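Local coordinates for alanine racemase 1 (Caldanaerobacter subterraneus subsp. tengcongensis MB4, PDB 4Y2W), which belongs to the alanine racemase family, pairing an N-terminal TIM-barrel domain with a mostly beta C-terminal domain in a two-chain assembly, at residues 165-171 with 183-187; 175-181 with 214-218. The protein carries 1 engineered substitution. The contacts are given in a common frame with arbitrary orientation. Numbering follows the deposited sequence.

Contact 1 of 2, residues 165-171 with 183-187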
loop_
_atom_site.group_PDB
_atom_site.type_symbol
_atom_site.label_atom_id
_atom_site.label_comp_id
_atom_site.label_asym_id
_atom_site.label_seq_id
_atom_site.Cartn_x
_atom_site.Cartn_y
_atom_site.Cartn_z
ATOM N N ILE A 165 13.500 -25.113 15.079
ATOM C CA ILE A 165 14.674 -24.254 15.175
ATOM C C ILE A 165 15.074 -23.876 13.754
ATOM O O ILE A 165 15.131 -24.740 12.877
ATOM C CB ILE A 165 15.841 -24.940 15.928
ATOM C CG1 ILE A 165 17.063 -24.017 15.982
ATOM C CG2 ILE A 165 16.212 -26.269 15.282
ATOM C CD1 ILE A 165 18.081 -24.402 17.035
ATOM N N TYR A 166 15.326 -22.592 13.515
ATOM C CA TYR A 166 15.596 -22.138 12.155
ATOM C C TYR A 166 16.511 -20.935 12.052
ATOM O O TYR A 166 16.800 -20.262 13.043
ATOM C CB TYR A 166 14.282 -21.861 11.419
ATOM C CG TYR A 166 13.515 -20.636 11.873
ATOM C CD1 TYR A 166 12.817 -20.629 13.074
ATOM C CD2 TYR A 166 13.472 -19.488 11.083
ATOM C CE1 TYR A 166 12.106 -19.511 13.482
ATOM C CE2 TYR A 166 12.766 -18.366 11.481
ATOM C CZ TYR A 166 12.083 -18.382 12.681
ATOM O OH TYR A 166 11.383 -17.266 13.076
ATOM N N SER A 167 16.972 -20.707 10.826
ATOM C CA SER A 167 17.817 -19.572 10.478
ATOM C C SER A 167 17.415 -19.081 9.083
ATOM O O SER A 167 16.437 -19.566 8.510
ATOM C CB SER A 167 19.294 -19.979 10.514
ATOM O OG SER A 167 20.141 -18.845 10.453
ATOM N N HIS A 168 18.173 -18.127 8.544
ATOM C CA HIS A 168 17.840 -17.481 7.272
ATOM C C HIS A 168 19.116 -17.119 6.510
ATOM O O HIS A 168 20.043 -16.545 7.090
ATOM C CB HIS A 168 17.012 -16.219 7.547
ATOM C CG HIS A 168 16.184 -15.764 6.384
ATOM N ND1 HIS A 168 14.866 -16.133 6.221
ATOM C CD2 HIS A 168 16.480 -14.956 5.339
ATOM C CE1 HIS A 168 14.388 -15.582 5.119
ATOM N NE2 HIS A 168 15.348 -14.862 4.565
ATOM N N PHE A 169 19.160 -17.455 5.220
ATOM C CA PHE A 169 20.332 -17.168 4.384
ATOM C C PHE A 169 20.401 -15.686 4.026
ATOM O O PHE A 169 19.391 -15.091 3.648
ATOM C CB PHE A 169 20.313 -18.000 3.093
ATOM C CG PHE A 169 20.586 -19.465 3.302
ATOM C CD1 PHE A 169 21.779 -19.891 3.877
ATOM C CD2 PHE A 169 19.663 -20.423 2.904
ATOM C CE1 PHE A 169 22.035 -21.238 4.064
ATOM C CE2 PHE A 169 19.916 -21.773 3.088
ATOM C CZ PHE A 169 21.103 -22.180 3.668
ATOM N N ALA A 170 21.597 -15.107 4.125
ATOM C CA ALA A 170 21.806 -13.684 3.849
ATOM C C ALA A 170 22.007 -13.372 2.367
ATOM O O ALA A 170 21.641 -12.288 1.916
ATOM C CB ALA A 170 22.989 -13.161 4.648
ATOM N N ALA A 171 22.589 -14.304 1.615
ATOM C CA ALA A 171 22.897 -14.068 0.201
ATOM C C ALA A 171 22.637 -15.294 -0.675
ATOM O O ALA A 171 23.441 -15.617 -1.551
ATOM C CB ALA A 171 24.339 -13.601 0.052
ATOM N N GLN A 183 27.007 -20.497 6.451
ATOM C CA GLN A 183 25.861 -20.301 7.344
ATOM C C GLN A 183 25.227 -21.634 7.721
ATOM O O GLN A 183 24.814 -21.835 8.865
ATOM C CB GLN A 183 24.801 -19.404 6.695
ATOM C CG GLN A 183 25.205 -17.948 6.527
ATOM C CD GLN A 183 24.042 -17.072 6.096
ATOM O OE1 GLN A 183 23.958 -16.654 4.939
ATOM N NE2 GLN A 183 23.132 -16.795 7.025
ATOM N N PHE A 184 25.145 -22.538 6.750
ATOM C CA PHE A 184 24.566 -23.859 6.973
ATOM C C PHE A 184 25.367 -24.658 8.005
ATOM O O PHE A 184 24.795 -25.228 8.930
ATOM C CB PHE A 184 24.483 -24.631 5.656
ATOM C CG PHE A 184 23.773 -25.948 5.770
ATOM C CD1 PHE A 184 22.388 -26.001 5.802
ATOM C CD2 PHE A 184 24.489 -27.135 5.847
ATOM C CE1 PHE A 184 21.729 -27.213 5.912
ATOM C CE2 PHE A 184 23.837 -28.349 5.955
ATOM C CZ PHE A 184 22.454 -28.389 5.988
ATOM N N ASP A 185 26.690 -24.680 7.846
ATOM C CA ASP A 185 27.570 -25.411 8.761
ATOM C C ASP A 185 27.453 -24.893 10.198
ATOM O O ASP A 185 27.273 -25.685 11.123
ATOM C CB ASP A 185 29.031 -25.345 8.287
ATOM C CG ASP A 185 29.280 -26.159 7.018
ATOM O OD1 ASP A 185 28.363 -26.868 6.551
ATOM O OD2 ASP A 185 30.405 -26.089 6.484
ATOM N N LYS A 186 27.543 -23.576 10.383
ATOM C CA LYS A 186 27.360 -22.969 11.709
ATOM C C LYS A 186 26.074 -23.454 12.361
ATOM O O LYS A 186 26.059 -23.817 13.538
ATOM C CB LYS A 186 27.308 -21.446 11.616
ATOM C CG LYS A 186 28.654 -20.778 11.417
ATOM C CD LYS A 186 28.546 -19.284 11.668
ATOM C CE LYS A 186 29.835 -18.563 11.313
ATOM N NZ LYS A 186 29.729 -17.098 11.551
ATOM N N PHE A 187 25.001 -23.452 11.574
ATOM C CA PHE A 187 23.686 -23.882 12.030
ATOM C C PHE A 187 23.725 -25.336 12.491
ATOM O O PHE A 187 23.349 -25.642 13.622
ATOM C CB PHE A 187 22.658 -23.701 10.904
ATOM C CG PHE A 187 21.231 -23.882 11.339
ATOM C CD1 PHE A 187 20.695 -23.103 12.355
ATOM C CD2 PHE A 187 20.415 -24.817 10.715
ATOM C CE1 PHE A 187 19.380 -23.266 12.753
ATOM C CE2 PHE A 187 19.098 -24.980 11.108
ATOM C CZ PHE A 187 18.579 -24.205 12.128
#
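Phe-187 and Gln-183, one turn apart on the helix, bury the most surface here, and each meets a different part of 165-171. The ring of Phe-187 lies against Ile-165 to Ser-167: Phe-187 CE1 is 4.0 Å from Ile-165 CG1, the edge of the ring meets the Ile-165 carbonyl, with CZ 3.6 Å from O, and Ser-167 CB makes an off-centre CH-pi contact 4.3 Å from the ring centroid. Gln-183 works by polarity. Gln-183 OE1 accepts a nearly straight hydrogen bond from Ala-170 N (2.9 Å), while its NE2 gives a weak one to His-168 O (3.1 Å), so one amide group spans the backbone on both sides of Phe-169; NE2 also bonds to Thr-134. The Phe-169 side chain turns its ring edge to Gln-183 and Phe-184. His-168, whose CA-to-CB bond points away from the helix, touches the bound alanine. This is barrel packing within a beta-alpha-beta unit: helix 177-195 covers strand 160-166, which hydrogen-bonds through its backbone to strands 126-131 and 203-208.

Contact 2 of 2, residues 175-181 with 214-218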
loop_
_atom_site.group_PDB
_atom_site.type_symbol
_atom_site.label_atom_id
_atom_site.label_comp_id
_atom_site.label_asym_id
_atom_site.label_seq_id
_atom_site.Cartn_x
_atom_site.Cartn_y
_atom_site.Cartn_z
ATOM N N ASP A 175 23.381 -15.680 -4.575
ATOM C CA ASP A 175 24.107 -16.902 -4.918
ATOM C C ASP A 175 25.580 -16.854 -4.502
ATOM O O ASP A 175 26.471 -17.198 -5.278
ATOM C CB ASP A 175 23.960 -17.219 -6.415
ATOM C CG ASP A 175 24.225 -18.682 -6.734
ATOM O OD1 ASP A 175 23.882 -19.554 -5.907
ATOM O OD2 ASP A 175 24.771 -18.961 -7.819
ATOM N N ASP A 176 25.817 -16.410 -3.271
ATOM C CA ASP A 176 27.117 -16.543 -2.630
ATOM C C ASP A 176 27.122 -17.910 -1.958
ATOM O O ASP A 176 26.696 -18.054 -0.807
ATOM C CB ASP A 176 27.338 -15.419 -1.610
ATOM C CG ASP A 176 28.726 -15.445 -0.984
ATOM O OD1 ASP A 176 29.472 -16.436 -1.159
ATOM O OD2 ASP A 176 29.070 -14.458 -0.303
ATOM N N ARG A 177 27.598 -18.910 -2.696
ATOM C CA ARG A 177 27.535 -20.307 -2.262
ATOM C C ARG A 177 28.432 -20.562 -1.052
ATOM O O ARG A 177 28.073 -21.337 -0.164
ATOM C CB ARG A 177 27.929 -21.243 -3.409
ATOM C CG ARG A 177 27.053 -21.128 -4.652
ATOM C CD ARG A 177 26.000 -22.228 -4.748
ATOM N NE ARG A 177 25.102 -22.011 -5.888
ATOM C CZ ARG A 177 24.350 -22.947 -6.472
ATOM N NH1 ARG A 177 24.368 -24.209 -6.054
ATOM N NH2 ARG A 177 23.574 -22.616 -7.499
ATOM N N ASP A 178 29.590 -19.909 -1.022
ATOM C CA ASP A 178 30.518 -20.029 0.105
ATOM C C ASP A 178 29.903 -19.554 1.419
ATOM O O ASP A 178 30.114 -20.174 2.463
ATOM C CB ASP A 178 31.809 -19.247 -0.164
ATOM C CG ASP A 178 32.697 -19.919 -1.197
ATOM O OD1 ASP A 178 32.226 -20.826 -1.919
ATOM O OD2 ASP A 178 33.880 -19.534 -1.282
ATOM N N TYR A 179 29.146 -18.459 1.366
ATOM C CA TYR A 179 28.496 -17.926 2.562
ATOM C C TYR A 179 27.296 -18.779 2.975
ATOM O O TYR A 179 27.086 -19.021 4.160
ATOM C CB TYR A 179 28.072 -16.471 2.359
ATOM C CG TYR A 179 27.923 -15.708 3.656
ATOM C CD1 TYR A 179 29.033 -15.436 4.448
ATOM C CD2 TYR A 179 26.680 -15.259 4.092
ATOM C CE1 TYR A 179 28.913 -14.740 5.637
ATOM C CE2 TYR A 179 26.550 -14.559 5.281
ATOM C CZ TYR A 179 27.672 -14.302 6.049
ATOM O OH TYR A 179 27.567 -13.609 7.232
ATOM N N CYS A 180 26.517 -19.241 2.000
ATOM C CA CYS A 180 25.418 -20.167 2.277
ATOM C C CYS A 180 25.932 -21.457 2.926
ATOM O O CYS A 180 25.373 -21.923 3.919
ATOM C CB CYS A 180 24.645 -20.497 0.997
ATOM S SG CYS A 180 23.608 -19.155 0.362
ATOM N N LYS A 181 26.997 -22.023 2.365
ATOM C CA LYS A 181 27.639 -23.206 2.945
ATOM C C LYS A 181 28.133 -22.883 4.357
ATOM O O LYS A 181 27.963 -23.684 5.276
ATOM C CB LYS A 181 28.805 -23.691 2.063
ATOM C CG LYS A 181 29.063 -25.195 2.093
ATOM C CD LYS A 181 29.986 -25.618 3.226
ATOM C CE LYS A 181 30.141 -27.133 3.286
ATOM N NZ LYS A 181 28.873 -27.835 3.647
ATOM N N ASN A 214 18.613 -23.967 -5.481
ATOM C CA ASN A 214 20.044 -24.203 -5.642
ATOM C C ASN A 214 20.586 -25.252 -4.676
ATOM O O ASN A 214 21.136 -26.274 -5.090
ATOM C CB ASN A 214 20.810 -22.894 -5.424
ATOM C CG ASN A 214 20.388 -21.791 -6.379
ATOM O OD1 ASN A 214 19.634 -22.020 -7.325
ATOM N ND2 ASN A 214 20.874 -20.578 -6.125
ATOM N N LEU A 215 20.418 -24.986 -3.386
ATOM C CA LEU A 215 21.094 -25.734 -2.327
ATOM C C LEU A 215 20.263 -26.920 -1.842
ATOM O O LEU A 215 19.461 -26.787 -0.918
ATOM C CB LEU A 215 21.395 -24.793 -1.151
ATOM C CG LEU A 215 22.509 -23.739 -1.289
ATOM C CD1 LEU A 215 22.699 -23.201 -2.698
ATOM C CD2 LEU A 215 22.244 -22.580 -0.341
ATOM N N ASN A 216 20.475 -28.085 -2.447
ATOM C CA ASN A 216 19.710 -29.289 -2.093
ATOM C C ASN A 216 19.943 -29.737 -0.640
ATOM O O ASN A 216 19.084 -30.384 -0.039
ATOM C CB ASN A 216 20.038 -30.443 -3.053
ATOM C CG ASN A 216 18.804 -31.020 -3.725
ATOM O OD1 ASN A 216 18.487 -32.203 -3.569
ATOM N ND2 ASN A 216 18.102 -30.186 -4.485
ATOM N N TYR A 217 21.110 -29.398 -0.091
ATOM C CA TYR A 217 21.447 -29.730 1.299
ATOM C C TYR A 217 20.643 -28.936 2.327
ATOM O O TYR A 217 20.355 -29.442 3.413
ATOM C CB TYR A 217 22.951 -29.550 1.561
ATOM C CG TYR A 217 23.502 -28.148 1.366
ATOM C CD1 TYR A 217 23.382 -27.180 2.361
ATOM C CD2 TYR A 217 24.181 -27.804 0.200
ATOM C CE1 TYR A 217 23.896 -25.905 2.187
ATOM C CE2 TYR A 217 24.702 -26.533 0.019
ATOM C CZ TYR A 217 24.559 -25.588 1.014
ATOM O OH TYR A 217 25.077 -24.327 0.836
ATOM N N SER A 218 20.278 -27.703 1.979
ATOM C CA SER A 218 19.568 -26.802 2.901
ATOM C C SER A 218 18.125 -27.216 3.217
ATOM O O SER A 218 17.531 -26.692 4.162
ATOM C CB SER A 218 19.573 -25.370 2.352
ATOM O OG SER A 218 18.911 -25.292 1.102
#
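The N-terminal end of helix 177-195, with the two residues before it, faces an irregular piece of chain at the end of helix 209-214. Their backbones stay well apart: the CA atoms of Cys-180 and Leu-215 are 8.4 Å from each other, as are those of Asp-175 and Asn-214, so side chains bridge the gap. Asp-176 is the N-cap, its OD1 accepting from Tyr-179 N at 3.3 Å. In the other segment, Leu-215 O takes hydrogen bonds from both Ser-218 N (3.1 Å) and Ser-218 OG (2.6 Å), which hold residues 215-218 in a tight turn.

Leu-215 reaches into the middle of the contact, where Leu-215 CD2 packs 3.4 Å from Cys-180 CB. Leu-215 CD1 lies over a face of the Arg-177 guanidinium, 3.9 Å from NH1, and Asn-214 CB lies over the same group, 3.5 Å from Arg-177 NH2. A salt bridge from Arg-177 NE to Asp-175 OD1 (2.7 Å) steadies that flat group; the same Asp-175 OD1 is 3.2 Å from Asn-214 ND2. Tyr-217 extends toward the helix, bringing Tyr-217 OH to 3.9 Å from Cys-180 CB and 4.0 Å from Lys-181 CB. Lys-181 NZ stands above the Tyr-217 ring, 5.5 Å from the centroid, too far for more than a weak attraction, and forms a salt bridge with Asp-185.

The contact thus joins a small apolar centre, Cys-180 and Leu-215, to a charged margin. Arg-177 offers the flat face of its guanidinium to Leu-215 and Asn-214, and Lys-181 lies beside Tyr-217, while their charges are met by Asp-175 and Asp-185, which suits a partly buried seam at the barrel's periphery.

In the fold
Contacts 1 and 2 lie 10 Å apart between centres, on the same side of the chain's centre, and both draw on helix 177-195. In sequence their segments alternate, 165-171, 175-181, 183-187 and then 214-218, so the chain leaves strand 160-166, enters the helix, and returns past strand 203-208 and helix 209-214. The two contacts also touch: Ala-171 O is 3.0 Å from Asp-176 N, a probable hydrogen bond, and Phe-169 CE1 packs 3.4 Å from Cys-180 O. One helix of the TIM barrel therefore packs on its own strand's exit, which carries pocket residue His-168, and, through its N-terminal end, on the loop before strand 222-224.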